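Local coordinates for N2152 (Neocallimastix frontalis, PDB 5U22), which probably hydrolyses glycosidic bonds in arabinose-containing carbohydrates, as a family 39 glycoside hydrolase from an anaerobic rumen fungus, at residues A[39-44]-A[304-309]; A[86-91]-A[134-139]; A[123-128]-A[172-177]. All blocks are in the same frame, centred on the assembly; numbering follows the deposited sequence.

Contact 1 of 3, residues A[39-44]-A[304-309]; sequences CASGAH and YFYKWY
Tyr309 and Tyr306, one helical turn apart on helix 301-310, reach the chain at Cys39, Ala40 and Ser41, in the loop after strand 31-35, whose backbone is hydrogen-bonded to TIM-barrel strands 66-70 and 275-278. The helix lies between barrel and beta-sandwich: on its other side Phe305 and Trp308 pack on Ile345 and Ile376 of sandwich strands.

One direct hydrogen bond spans the two segments. Ala40 N donates to Tyr309 OH at 3.1 Å, and the bond is almost straight, with an N-H...O angle of 174°. The amide arrives at the edge of the phenol, in the plane of the ring. With CG anti to the backbone N of Tyr309 (chi1 -180°), the ring projects from the helix and sets its hydroxyl beside the loop. The hydroxyl is also hydrogen-bonded to Glu269 of helix 258-270, so this buried oxygen has partners on both the loop and a neighbouring helix.

Van der Waals contacts surround the bond. Ala40 CB packs 3.9 Å from Tyr309 CE2, and Cys39 SG lies 3.8 Å from Tyr309 OH. Ser41 OG comes obliquely to the same ring, 3.1 Å from CE2 of Tyr309. At Tyr306 it is a backbone oxygen that meets the ring edge: Ala40 O lies in the ring plane, 3.7 Å from Tyr306 CE2. Tyr247 ties these two residues together, its hydroxyl hydrogen-bonding to both Ala40 O and Tyr306 OH.

A water bridges the segments at Ser41, the centre of an inverse gamma turn: it accepts from Ser41 OG at 2.8 Å and donates to Tyr306 O at 2.7 Å.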
ATOM      1  N   CYS A  39       1.720   4.382   4.879  1.00 17.25           N
ATOM      2  CA  CYS A  39       2.532   3.520   4.026  1.00 16.51           C
ATOM      3  C   CYS A  39       1.708   2.847   2.938  1.00 19.47           C
ATOM      4  O   CYS A  39       2.214   2.636   1.835  1.00 16.45           O
ATOM      5  CB  CYS A  39       3.266   2.471   4.870  1.00 11.79           C
ATOM      6  SG  CYS A  39       2.229   1.225   5.699  1.00 17.97           S
ATOM      7  N   ALA A  40       0.439   2.537   3.205  1.00 14.15           N
ATOM      8  CA  ALA A  40      -0.381   1.816   2.241  1.00 15.97           C
ATOM      9  C   ALA A  40      -1.131   2.740   1.281  1.00 17.94           C
ATOM     10  O   ALA A  40      -1.982   2.258   0.527  1.00 14.84           O
ATOM     11  CB  ALA A  40      -1.373   0.898   2.974  1.00 16.86           C
ATOM     12  N   SER A  41      -0.816   4.041   1.269  1.00 14.28           N
ATOM     13  CA  SER A  41      -1.543   5.015   0.450  1.00 14.17           C
ATOM     14  C   SER A  41      -0.872   5.128  -0.914  1.00 17.20           C
ATOM     15  O   SER A  41      -0.042   6.010  -1.163  1.00 16.60           O
ATOM     16  CB  SER A  41      -1.600   6.377   1.132  1.00 17.31           C
ATOM     17  OG  SER A  41      -2.215   6.317   2.403  1.00 24.22           O
ATOM     18  N   GLY A  42      -1.253   4.226  -1.817  1.00 15.42           N
ATOM     19  CA  GLY A  42      -0.731   4.254  -3.178  1.00 14.63           C
ATOM     20  C   GLY A  42      -1.434   3.208  -4.016  1.00 13.96           C
ATOM     21  O   GLY A  42      -2.170   2.367  -3.495  1.00 12.19           O
ATOM     22  N   ALA A  43      -1.193   3.262  -5.333  1.00 11.53           N
ATOM     23  CA  ALA A  43      -1.846   2.325  -6.248  1.00 12.63           C
ATOM     24  C   ALA A  43      -1.033   2.135  -7.521  1.00 15.87           C
ATOM     25  O   ALA A  43      -0.392   3.066  -8.012  1.00 18.39           O
ATOM     26  CB  ALA A  43      -3.256   2.793  -6.621  1.00 11.73           C
ATOM     27  N   HIS A  44      -1.089   0.913  -8.053  1.00 12.80           N
ATOM     28  CA  HIS A  44      -0.486   0.584  -9.342  1.00 13.44           C
ATOM     29  C   HIS A  44      -1.339   1.150 -10.472  1.00 16.11           C
ATOM     30  O   HIS A  44      -2.541   0.891 -10.524  1.00 13.80           O
ATOM     31  CB  HIS A  44      -0.369  -0.935  -9.472  1.00 15.94           C
ATOM     32  CG  HIS A  44       0.385  -1.383 -10.681  1.00 16.67           C
ATOM     33  ND1 HIS A  44       1.548  -0.768 -11.089  1.00 16.37           N
ATOM     34  CD2 HIS A  44       0.162  -2.392 -11.557  1.00 15.78           C
ATOM     35  CE1 HIS A  44       2.004  -1.372 -12.173  1.00 17.45           C
ATOM     36  NE2 HIS A  44       1.187  -2.367 -12.472  1.00 17.94           N
ATOM     37  N   TYR A 304     -12.935   7.982   0.490  1.00 14.86           N
ATOM     38  CA  TYR A 304     -13.165   8.577   1.800  1.00 18.73           C
ATOM     39  C   TYR A 304     -12.445   7.807   2.905  1.00 16.57           C
ATOM     40  O   TYR A 304     -11.935   8.418   3.854  1.00 16.49           O
ATOM     41  CB  TYR A 304     -14.663   8.661   2.069  1.00 16.12           C
ATOM     42  CG  TYR A 304     -15.343   9.699   1.204  1.00 16.02           C
ATOM     43  CD1 TYR A 304     -15.970   9.341   0.013  1.00 18.14           C
ATOM     44  CD2 TYR A 304     -15.338  11.042   1.574  1.00 18.91           C
ATOM     45  CE1 TYR A 304     -16.590  10.306  -0.788  1.00 17.37           C
ATOM     46  CE2 TYR A 304     -15.959  12.008   0.779  1.00 17.12           C
ATOM     47  CZ  TYR A 304     -16.584  11.627  -0.390  1.00 15.74           C
ATOM     48  OH  TYR A 304     -17.186  12.597  -1.166  1.00 25.67           O
ATOM     49  N   PHE A 305     -12.375   6.471   2.798  1.00 16.66           N
ATOM     50  CA  PHE A 305     -11.625   5.709   3.793  1.00 13.54           C
ATOM     51  C   PHE A 305     -10.139   6.054   3.734  1.00 17.56           C
ATOM     52  O   PHE A 305      -9.510   6.291   4.773  1.00 15.86           O
ATOM     53  CB  PHE A 305     -11.841   4.193   3.629  1.00 11.61           C
ATOM     54  CG  PHE A 305     -11.371   3.390   4.821  1.00 19.66           C
ATOM     55  CD1 PHE A 305     -12.109   3.374   6.001  1.00 18.54           C
ATOM     56  CD2 PHE A 305     -10.182   2.675   4.775  1.00 16.80           C
ATOM     57  CE1 PHE A 305     -11.674   2.660   7.104  1.00 13.83           C
ATOM     58  CE2 PHE A 305      -9.742   1.947   5.874  1.00 14.44           C
ATOM     59  CZ  PHE A 305     -10.485   1.950   7.044  1.00 14.65           C
ATOM     60  N   TYR A 306      -9.569   6.129   2.526  1.00 16.12           N
ATOM     61  CA  TYR A 306      -8.158   6.476   2.414  1.00 14.20           C
ATOM     62  C   TYR A 306      -7.899   7.936   2.775  1.00 13.90           C
ATOM     63  O   TYR A 306      -6.782   8.274   3.174  1.00 16.47           O
ATOM     64  CB  TYR A 306      -7.652   6.133   1.006  1.00 14.34           C
ATOM     65  CG  TYR A 306      -7.272   4.664   0.899  1.00 13.51           C
ATOM     66  CD1 TYR A 306      -8.244   3.673   0.781  1.00 12.87           C
ATOM     67  CD2 TYR A 306      -5.941   4.273   0.953  1.00 15.14           C
ATOM     68  CE1 TYR A 306      -7.883   2.328   0.701  1.00 13.86           C
ATOM     69  CE2 TYR A 306      -5.574   2.943   0.867  1.00 15.81           C
ATOM     70  CZ  TYR A 306      -6.542   1.975   0.746  1.00 16.45           C
ATOM     71  OH  TYR A 306      -6.141   0.660   0.652  1.00 14.40           O
ATOM     72  N   LYS A 307      -8.908   8.804   2.663  1.00 14.02           N
ATOM     73  CA  LYS A 307      -8.746  10.174   3.140  1.00 14.12           C
ATOM     74  C   LYS A 307      -8.594  10.202   4.658  1.00 16.07           C
ATOM     75  O   LYS A 307      -7.724  10.906   5.193  1.00 15.64           O
ATOM     76  CB  LYS A 307      -9.935  11.022   2.682  1.00 16.81           C
ATOM     77  CG  LYS A 307      -9.992  12.429   3.295  1.00 23.07           C
ATOM     78  CD  LYS A 307      -8.966  13.362   2.690  1.00 26.15           C
ATOM     79  CE  LYS A 307      -9.101  14.786   3.268  1.00 20.16           C
ATOM     80  NZ  LYS A 307      -7.808  15.501   3.245  1.00 28.63           N
ATOM     81  N   TRP A 308      -9.437   9.443   5.370  1.00 17.00           N
ATOM     82  CA  TRP A 308      -9.271   9.293   6.815  1.00 16.92           C
ATOM     83  C   TRP A 308      -7.859   8.841   7.142  1.00 18.76           C
ATOM     84  O   TRP A 308      -7.202   9.374   8.045  1.00 16.56           O
ATOM     85  CB  TRP A 308     -10.253   8.257   7.349  1.00 15.29           C
ATOM     86  CG  TRP A 308     -11.667   8.667   7.447  1.00 19.38           C
ATOM     87  CD1 TRP A 308     -12.181   9.918   7.327  1.00 16.49           C
ATOM     88  CD2 TRP A 308     -12.768   7.795   7.695  1.00 15.09           C
ATOM     89  NE1 TRP A 308     -13.549   9.883   7.497  1.00 18.61           N
ATOM     90  CE2 TRP A 308     -13.931   8.586   7.723  1.00 16.92           C
ATOM     91  CE3 TRP A 308     -12.884   6.413   7.896  1.00 16.67           C
ATOM     92  CZ2 TRP A 308     -15.200   8.045   7.952  1.00 20.68           C
ATOM     93  CZ3 TRP A 308     -14.140   5.877   8.122  1.00 19.15           C
ATOM     94  CH2 TRP A 308     -15.282   6.691   8.147  1.00 18.36           C
ATOM     95  N   TYR A 309      -7.386   7.841   6.399  1.00 13.88           N
ATOM     96  CA  TYR A 309      -6.053   7.293   6.614  1.00 13.38           C
ATOM     97  C   TYR A 309      -4.984   8.345   6.373  1.00 17.49           C
ATOM     98  O   TYR A 309      -4.092   8.551   7.208  1.00 15.99           O
ATOM     99  CB  TYR A 309      -5.870   6.097   5.678  1.00 15.01           C
ATOM    100  CG  TYR A 309      -4.545   5.379   5.747  1.00 11.48           C
ATOM    101  CD1 TYR A 309      -3.905   5.139   6.966  1.00 14.65           C
ATOM    102  CD2 TYR A 309      -3.961   4.885   4.585  1.00 15.30           C
ATOM    103  CE1 TYR A 309      -2.693   4.446   7.026  1.00 13.12           C
ATOM    104  CE2 TYR A 309      -2.763   4.176   4.627  1.00 16.31           C
ATOM    105  CZ  TYR A 309      -2.133   3.958   5.841  1.00 16.01           C
ATOM    106  OH  TYR A 309      -0.952   3.252   5.855  1.00 18.13           O
TER
HETATM  107  O   HOH W   1      -4.452   7.895   1.799  1.00 16.74           O

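Contact 2 of 3, residues A[86-91]-A[134-139]; sequences KVAQRL and SGLTNF
The carboxamide of Asn138 has its acceptor, Ala88 O, lying in the amide plane; OD1, on the other branch of the amide, sits 3.5 Å from Ala88 CB. The second flat group, the Phe139 ring, meets the same methyl obliquely, CE1 coming within 3.5 Å of Ala88 CB. Ala88 is thus where helix 84-91 bears on the turn leading from helix 117-134 into strand 139-143, a helix-to-strand connection of the TIM barrel. Phe139 and Ala88 both also touch Val99 of strand 98-102.

The polar link is the bond from Asn138 ND2 to Ala88 O, 2.9 Å long and nearly straight at 171°. The donor approaches at a C=O...N angle of 128°, tilted from the carbonyl plane. Asn138 CG stands between its own backbone N and carbonyl carbon (chi1 57°), which turns the amide to the helix. ND2 also donates to a water that lies within hydrogen-bonding distance of Leu91 O.

Leu136 divides its two methyls between Ala88 and Gln89. CD1 packs 3.9 Å from Ala88 CB, and CD2 is 3.6 Å from Gln89 OE1, the Gln89 and Leu136 side chains crossing at about a right angle. Ahead of it, Ser134 OG accepts from Leu136 N in an ST turn.

Without the carboxamide of Asn138, as with an alanine here, Ala88 O would probably lose this donor and the water its link to the turn. Chemically the contact is one-sided: ND2 serves a main-chain oxygen and a water, whereas buried OD1 faces a methyl and has no hydrogen-bonding partner in the model, so the donor half of the amide accounts for its polar grip.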
ATOM      1  N   LYS A  86       6.018  11.348 -16.531  1.00 18.13           N
ATOM      2  CA  LYS A  86       4.868  12.242 -16.454  1.00 19.66           C
ATOM      3  C   LYS A  86       4.157  12.117 -15.112  1.00 19.61           C
ATOM      4  O   LYS A  86       3.679  13.116 -14.562  1.00 17.44           O
ATOM      5  CB  LYS A  86       3.883  11.962 -17.594  1.00 20.41           C
ATOM      6  CG  LYS A  86       4.422  12.211 -19.010  1.00 21.56           C
ATOM      7  CD  LYS A  86       5.378  13.412 -19.074  1.00 33.65           C
ATOM      8  CE  LYS A  86       4.666  14.757 -18.987  1.00 36.69           C
ATOM      9  NZ  LYS A  86       5.467  15.761 -18.212  1.00 44.08           N
ATOM     10  N   VAL A  87       4.063  10.900 -14.572  1.00 17.96           N
ATOM     11  CA  VAL A  87       3.377  10.726 -13.293  1.00 16.83           C
ATOM     12  C   VAL A  87       4.181  11.372 -12.173  1.00 19.84           C
ATOM     13  O   VAL A  87       3.626  12.064 -11.304  1.00 18.78           O
ATOM     14  CB  VAL A  87       3.124   9.230 -13.028  1.00 18.07           C
ATOM     15  CG1 VAL A  87       2.629   9.008 -11.601  1.00 17.16           C
ATOM     16  CG2 VAL A  87       2.116   8.689 -14.029  1.00 17.46           C
ATOM     17  N   ALA A  88       5.507  11.164 -12.181  1.00 17.44           N
ATOM     18  CA  ALA A  88       6.370  11.804 -11.194  1.00 15.60           C
ATOM     19  C   ALA A  88       6.244  13.321 -11.246  1.00 18.64           C
ATOM     20  O   ALA A  88       6.288  13.987 -10.205  1.00 15.78           O
ATOM     21  CB  ALA A  88       7.823  11.377 -11.409  1.00 16.81           C
ATOM     22  N   GLN A  89       6.064  13.892 -12.440  1.00 14.68           N
ATOM     23  CA  GLN A  89       5.878  15.341 -12.501  1.00 17.94           C
ATOM     24  C   GLN A  89       4.568  15.761 -11.845  1.00 17.94           C
ATOM     25  O   GLN A  89       4.525  16.765 -11.123  1.00 16.36           O
ATOM     26  CB  GLN A  89       5.931  15.837 -13.945  1.00 21.34           C
ATOM     27  CG  GLN A  89       5.737  17.349 -14.076  1.00 22.52           C
ATOM     28  CD  GLN A  89       6.804  18.182 -13.354  1.00 37.24           C
ATOM     29  OE1 GLN A  89       8.006  17.954 -13.509  1.00 38.55           O
ATOM     30  NE2 GLN A  89       6.359  19.167 -12.573  1.00 38.09           N
ATOM     31  N   ARG A  90       3.486  15.018 -12.087  1.00 18.76           N
ATOM     32  CA  ARG A  90       2.237  15.339 -11.406  1.00 21.94           C
ATOM     33  C   ARG A  90       2.412  15.276  -9.896  1.00 21.00           C
ATOM     34  O   ARG A  90       1.896  16.131  -9.168  1.00 18.33           O
ATOM     35  CB  ARG A  90       1.113  14.394 -11.845  1.00 17.27           C
ATOM     36  CG  ARG A  90       0.850  14.383 -13.346  1.00 21.06           C
ATOM     37  CD  ARG A  90      -0.512  13.764 -13.657  1.00 19.93           C
ATOM     38  NE  ARG A  90      -1.592  14.666 -13.265  1.00 19.89           N
ATOM     39  CZ  ARG A  90      -2.884  14.347 -13.273  1.00 16.23           C
ATOM     40  NH1 ARG A  90      -3.276  13.132 -13.648  1.00 15.33           N
ATOM     41  NH2 ARG A  90      -3.786  15.246 -12.902  1.00 13.94           N
ATOM     42  N   LEU A  91       3.160  14.281  -9.411  1.00 19.23           N
ATOM     43  CA  LEU A  91       3.280  14.045  -7.975  1.00 18.36           C
ATOM     44  C   LEU A  91       4.094  15.110  -7.255  1.00 19.57           C
ATOM     45  O   LEU A  91       4.054  15.159  -6.019  1.00 22.57           O
ATOM     46  CB  LEU A  91       3.899  12.664  -7.724  1.00 15.99           C
ATOM     47  CG  LEU A  91       2.936  11.498  -7.966  1.00 15.66           C
ATOM     48  CD1 LEU A  91       3.682  10.161  -7.959  1.00 17.63           C
ATOM     49  CD2 LEU A  91       1.821  11.501  -6.916  1.00 17.78           C
ATOM     50  N   SER A 134      15.089  14.451 -16.896  1.00 18.53           N
ATOM     51  CA  SER A 134      13.899  15.057 -16.304  1.00 25.16           C
ATOM     52  C   SER A 134      14.241  15.928 -15.097  1.00 23.83           C
ATOM     53  O   SER A 134      13.495  16.857 -14.773  1.00 22.50           O
ATOM     54  CB  SER A 134      12.900  13.971 -15.886  1.00 20.97           C
ATOM     55  OG  SER A 134      13.318  13.380 -14.661  1.00 21.30           O
ATOM     56  N   GLY A 135      15.339  15.638 -14.409  1.00 20.71           N
ATOM     57  CA  GLY A 135      15.685  16.350 -13.199  1.00 23.55           C
ATOM     58  C   GLY A 135      14.897  15.947 -11.970  1.00 22.75           C
ATOM     59  O   GLY A 135      15.167  16.471 -10.885  1.00 26.11           O
ATOM     60  N   LEU A 136      13.938  15.030 -12.101  1.00 23.35           N
ATOM     61  CA  LEU A 136      13.117  14.627 -10.970  1.00 19.59           C
ATOM     62  C   LEU A 136      13.867  13.635 -10.093  1.00 20.57           C
ATOM     63  O   LEU A 136      14.615  12.788 -10.588  1.00 21.61           O
ATOM     64  CB  LEU A 136      11.807  14.004 -11.457  1.00 20.06           C
ATOM     65  CG  LEU A 136      10.927  14.911 -12.323  1.00 18.89           C
ATOM     66  CD1 LEU A 136      10.044  14.067 -13.226  1.00 21.74           C
ATOM     67  CD2 LEU A 136      10.081  15.838 -11.461  1.00 23.80           C
ATOM     68  N   THR A 137      13.672  13.758  -8.784  1.00 20.66           N
ATOM     69  CA  THR A 137      14.240  12.814  -7.831  1.00 19.79           C
ATOM     70  C   THR A 137      13.169  12.236  -6.910  1.00 23.46           C
ATOM     71  O   THR A 137      13.500  11.694  -5.856  1.00 24.98           O
ATOM     72  CB  THR A 137      15.349  13.469  -7.001  1.00 23.99           C
ATOM     73  OG1 THR A 137      14.867  14.703  -6.446  1.00 27.41           O
ATOM     74  CG2 THR A 137      16.582  13.742  -7.864  1.00 18.07           C
ATOM     75  N   ASN A 138      11.886  12.342  -7.273  1.00 18.03           N
ATOM     76  CA  ASN A 138      10.838  11.735  -6.460  1.00 17.98           C
ATOM     77  C   ASN A 138      10.468  10.334  -6.932  1.00 21.32           C
ATOM     78  O   ASN A 138       9.331   9.887  -6.725  1.00 18.62           O
ATOM     79  CB  ASN A 138       9.602  12.639  -6.400  1.00 15.01           C
ATOM     80  CG  ASN A 138       9.028  12.971  -7.765  1.00 19.82           C
ATOM     81  OD1 ASN A 138       9.690  12.826  -8.789  1.00 19.65           O
ATOM     82  ND2 ASN A 138       7.777  13.434  -7.781  1.00 19.04           N
ATOM     83  N   PHE A 139      11.400   9.623  -7.557  1.00 15.11           N
ATOM     84  CA  PHE A 139      11.187   8.212  -7.811  1.00 15.94           C
ATOM     85  C   PHE A 139      11.562   7.406  -6.575  1.00 19.58           C
ATOM     86  O   PHE A 139      12.477   7.762  -5.826  1.00 19.53           O
ATOM     87  CB  PHE A 139      12.006   7.742  -9.013  1.00 18.04           C
ATOM     88  CG  PHE A 139      11.781   8.559 -10.244  1.00 13.44           C
ATOM     89  CD1 PHE A 139      10.645   8.380 -11.015  1.00 15.28           C
ATOM     90  CD2 PHE A 139      12.713   9.518 -10.629  1.00 21.41           C
ATOM     91  CE1 PHE A 139      10.444   9.132 -12.168  1.00 12.40           C
ATOM     92  CE2 PHE A 139      12.512  10.283 -11.761  1.00 19.55           C
ATOM     93  CZ  PHE A 139      11.374  10.087 -12.537  1.00 19.29           C
TER
HETATM   94  O   HOH W   2       6.582  14.400  -5.091  1.00 18.77           O

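Contact 3 of 3, residues A[123-128]-A[172-177]; sequences EIRSFI and RQIDPN
Two neighbouring outer helices of the TIM barrel, 117-134 and 160-174, linked in the chain through strand 139-143, meet where Ile128 and Ile174 pack together. The contact lies at the C-terminal end of helix 160-174, where Asp175 is the first residue to leave helical geometry, and no hydrogen bond joins the two segments.

Ile174 is the principal apolar residue on its side. Its CG1 stands between the backbone N and the carbonyl carbon (chi1 70°), and the chain then extends (chi2 -179°), carrying CD1 forward onto helix 117-134. There CD1 lies 3.8 Å from Ile128 CG1 and, more loosely, 4.3 Å from Ile124 CG2. The Ile128 and Ile174 side chains cross at a slant. The second branch of Ile128 rests on the backbone, with CG2 3.7 Å from Ile174 O. Ile124 continues the seam along helix 160-174 by touching Thr167, Leu170 and Leu171.

At the solvent side Arg125 crosses Ile174 at about a right angle. The chain, extended from CG to NE, brings the guanidinium alongside Ile174, and NH1 approaches Ile174 CG2 obliquely at 3.6 Å. This is a van der Waals contact between an exposed arginine and the CG2 methyl.

On the buried side Asp175 touches Asn142 of barrel strand 139-143. Its charge is paired with Lys131, about one turn beyond Ile128 on helix 117-134, in a salt bridge made through OD2; the same oxygen lies 3.7 Å from Ile128 CD1.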
ATOM      1  N   GLU A 123      16.576  -0.484 -24.079  1.00 16.78           N
ATOM      2  CA  GLU A 123      15.397   0.217 -23.576  1.00 16.39           C
ATOM      3  C   GLU A 123      15.641   0.790 -22.185  1.00 17.78           C
ATOM      4  O   GLU A 123      15.238   1.921 -21.900  1.00 16.53           O
ATOM      5  CB  GLU A 123      14.191  -0.721 -23.571  1.00 22.33           C
ATOM      6  CG  GLU A 123      13.665  -1.040 -24.955  1.00 18.71           C
ATOM      7  CD  GLU A 123      13.204   0.194 -25.687  1.00 20.96           C
ATOM      8  OE1 GLU A 123      12.503   1.020 -25.074  1.00 19.95           O
ATOM      9  OE2 GLU A 123      13.548   0.348 -26.876  1.00 28.26           O
ATOM     10  N   ILE A 124      16.298   0.024 -21.305  1.00 15.57           N
ATOM     11  CA  ILE A 124      16.591   0.526 -19.964  1.00 15.83           C
ATOM     12  C   ILE A 124      17.513   1.734 -20.039  1.00 15.78           C
ATOM     13  O   ILE A 124      17.268   2.750 -19.380  1.00 15.45           O
ATOM     14  CB  ILE A 124      17.181  -0.591 -19.080  1.00 15.41           C
ATOM     15  CG1 ILE A 124      16.090  -1.607 -18.734  1.00 13.91           C
ATOM     16  CG2 ILE A 124      17.747  -0.027 -17.800  1.00 17.21           C
ATOM     17  CD1 ILE A 124      16.615  -2.819 -17.997  1.00 17.35           C
ATOM     18  N   ARG A 125      18.558   1.668 -20.880  1.00 15.78           N
ATOM     19  CA  ARG A 125      19.481   2.798 -20.996  1.00 19.26           C
ATOM     20  C   ARG A 125      18.766   4.045 -21.490  1.00 16.75           C
ATOM     21  O   ARG A 125      19.003   5.148 -20.987  1.00 18.40           O
ATOM     22  CB  ARG A 125      20.630   2.472 -21.946  1.00 17.56           C
ATOM     23  CG  ARG A 125      21.656   1.512 -21.421  1.00 20.75           C
ATOM     24  CD  ARG A 125      22.718   1.283 -22.507  1.00 18.69           C
ATOM     25  NE  ARG A 125      23.616   0.196 -22.157  1.00 18.92           N
ATOM     26  CZ  ARG A 125      24.604   0.317 -21.279  1.00 24.86           C
ATOM     27  NH1 ARG A 125      24.797   1.471 -20.656  1.00 24.64           N
ATOM     28  NH2 ARG A 125      25.393  -0.711 -21.016  1.00 21.33           N
ATOM     29  N   SER A 126      17.920   3.894 -22.511  1.00 16.54           N
ATOM     30  CA  SER A 126      17.150   5.032 -23.001  1.00 19.57           C
ATOM     31  C   SER A 126      16.242   5.592 -21.914  1.00 18.79           C
ATOM     32  O   SER A 126      16.127   6.815 -21.770  1.00 16.94           O
ATOM     33  CB  SER A 126      16.331   4.632 -24.228  1.00 15.63           C
ATOM     34  OG  SER A 126      15.485   5.696 -24.625  1.00 17.65           O
ATOM     35  N   PHE A 127      15.606   4.719 -21.118  1.00 16.14           N
ATOM     36  CA  PHE A 127      14.752   5.224 -20.048  1.00 16.04           C
ATOM     37  C   PHE A 127      15.572   5.980 -19.007  1.00 14.96           C
ATOM     38  O   PHE A 127      15.167   7.053 -18.543  1.00 16.80           O
ATOM     39  CB  PHE A 127      13.974   4.103 -19.361  1.00 16.82           C
ATOM     40  CG  PHE A 127      13.336   4.563 -18.087  1.00 16.38           C
ATOM     41  CD1 PHE A 127      12.203   5.368 -18.129  1.00 18.70           C
ATOM     42  CD2 PHE A 127      13.935   4.309 -16.858  1.00 18.88           C
ATOM     43  CE1 PHE A 127      11.645   5.866 -16.955  1.00 17.73           C
ATOM     44  CE2 PHE A 127      13.382   4.805 -15.678  1.00 14.74           C
ATOM     45  CZ  PHE A 127      12.237   5.586 -15.728  1.00 16.02           C
ATOM     46  N   ILE A 128      16.720   5.420 -18.610  1.00 15.93           N
ATOM     47  CA  ILE A 128      17.527   6.048 -17.565  1.00 16.40           C
ATOM     48  C   ILE A 128      18.053   7.400 -18.025  1.00 17.58           C
ATOM     49  O   ILE A 128      18.144   8.350 -17.239  1.00 16.92           O
ATOM     50  CB  ILE A 128      18.664   5.110 -17.137  1.00 17.36           C
ATOM     51  CG1 ILE A 128      18.068   3.901 -16.420  1.00 17.64           C
ATOM     52  CG2 ILE A 128      19.626   5.822 -16.206  1.00 16.99           C
ATOM     53  CD1 ILE A 128      17.249   4.271 -15.199  1.00 16.60           C
ATOM     54  N   ARG A 172      23.295  -0.444 -11.384  1.00 18.82           N
ATOM     55  CA  ARG A 172      24.299   0.114 -10.484  1.00 17.16           C
ATOM     56  C   ARG A 172      25.321   0.939 -11.244  1.00 20.07           C
ATOM     57  O   ARG A 172      25.892   1.882 -10.688  1.00 23.18           O
ATOM     58  CB  ARG A 172      25.004  -0.995  -9.707  1.00 20.77           C
ATOM     59  CG  ARG A 172      24.163  -1.664  -8.640  1.00 17.11           C
ATOM     60  CD  ARG A 172      23.699  -0.698  -7.562  1.00 25.04           C
ATOM     61  NE  ARG A 172      23.262  -1.435  -6.378  1.00 19.56           N
ATOM     62  CZ  ARG A 172      22.253  -1.073  -5.589  1.00 22.26           C
ATOM     63  NH1 ARG A 172      21.557   0.017  -5.850  1.00 23.24           N
ATOM     64  NH2 ARG A 172      21.941  -1.819  -4.539  1.00 26.85           N
ATOM     65  N   GLN A 173      25.569   0.595 -12.502  1.00 20.01           N
ATOM     66  CA  GLN A 173      26.505   1.356 -13.317  1.00 21.22           C
ATOM     67  C   GLN A 173      25.883   2.661 -13.812  1.00 21.10           C
ATOM     68  O   GLN A 173      26.503   3.724 -13.707  1.00 20.61           O
ATOM     69  CB  GLN A 173      26.983   0.501 -14.495  1.00 22.65           C
ATOM     70  N   ILE A 174      24.660   2.611 -14.354  1.00 20.19           N
ATOM     71  CA  ILE A 174      24.105   3.783 -15.023  1.00 16.34           C
ATOM     72  C   ILE A 174      23.176   4.634 -14.152  1.00 16.87           C
ATOM     73  O   ILE A 174      22.882   5.774 -14.530  1.00 17.74           O
ATOM     74  CB  ILE A 174      23.381   3.396 -16.330  1.00 19.80           C
ATOM     75  CG1 ILE A 174      22.080   2.627 -16.052  1.00 24.38           C
ATOM     76  CG2 ILE A 174      24.311   2.582 -17.238  1.00 20.65           C
ATOM     77  CD1 ILE A 174      21.343   2.217 -17.332  1.00 21.29           C
ATOM     78  N   ASP A 175      22.702   4.129 -13.013  1.00 16.31           N
ATOM     79  CA  ASP A 175      21.878   4.922 -12.092  1.00 15.36           C
ATOM     80  C   ASP A 175      22.261   4.561 -10.660  1.00 20.51           C
ATOM     81  O   ASP A 175      21.447   4.048  -9.885  1.00 16.61           O
ATOM     82  CB  ASP A 175      20.386   4.689 -12.363  1.00 14.46           C
ATOM     83  CG  ASP A 175      19.484   5.739 -11.719  1.00 18.70           C
ATOM     84  OD1 ASP A 175      20.004   6.698 -11.102  1.00 20.44           O
ATOM     85  OD2 ASP A 175      18.235   5.611 -11.842  1.00 18.42           O
ATOM     86  N   PRO A 176      23.513   4.829 -10.275  1.00 20.01           N
ATOM     87  CA  PRO A 176      24.051   4.242  -9.033  1.00 19.90           C
ATOM     88  C   PRO A 176      23.363   4.721  -7.764  1.00 18.61           C
ATOM     89  O   PRO A 176      23.369   4.009  -6.754  1.00 22.54           O
ATOM     90  CB  PRO A 176      25.530   4.668  -9.069  1.00 21.06           C
ATOM     91  CG  PRO A 176      25.544   5.905  -9.896  1.00 21.93           C
ATOM     92  CD  PRO A 176      24.496   5.685 -10.956  1.00 18.78           C
ATOM     93  N   ASN A 177      22.766   5.906  -7.777  1.00 19.14           N
ATOM     94  CA  ASN A 177      22.164   6.441  -6.568  1.00 20.74           C
ATOM     95  C   ASN A 177      20.690   6.086  -6.422  1.00 20.33           C
ATOM     96  O   ASN A 177      20.061   6.487  -5.432  1.00 19.95           O
ATOM     97  CB  ASN A 177      22.376   7.949  -6.543  1.00 18.76           C
ATOM     98  CG  ASN A 177      23.839   8.297  -6.571  1.00 27.58           C
ATOM     99  OD1 ASN A 177      24.633   7.703  -5.835  1.00 25.36           O
ATOM    100  ND2 ASN A 177      24.216   9.218  -7.440  1.00 23.11           N
TER

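In the fold
The three contacts follow the TIM-barrel domain from its border with the beta-sandwich to its far flank. Contact 1 closes a span of 259 residues that includes both other contacts, and lies nearest the middle of the chain, its centre about 7 Å from the chain's centre. Contacts 2 and 3 alternate in sequence and share helix 117-134: contact 3 uses its middle, contact 2 the turn after its end. Their centres are about 16 Å apart and their nearest atoms about 5 Å. Contact 1 is about 20 Å, centre to centre, from contact 2 and 31 Å from contact 3. A bound Bis-Tris molecule lies about 13 Å from the Tyr306 side chain of contact 1, beyond touch.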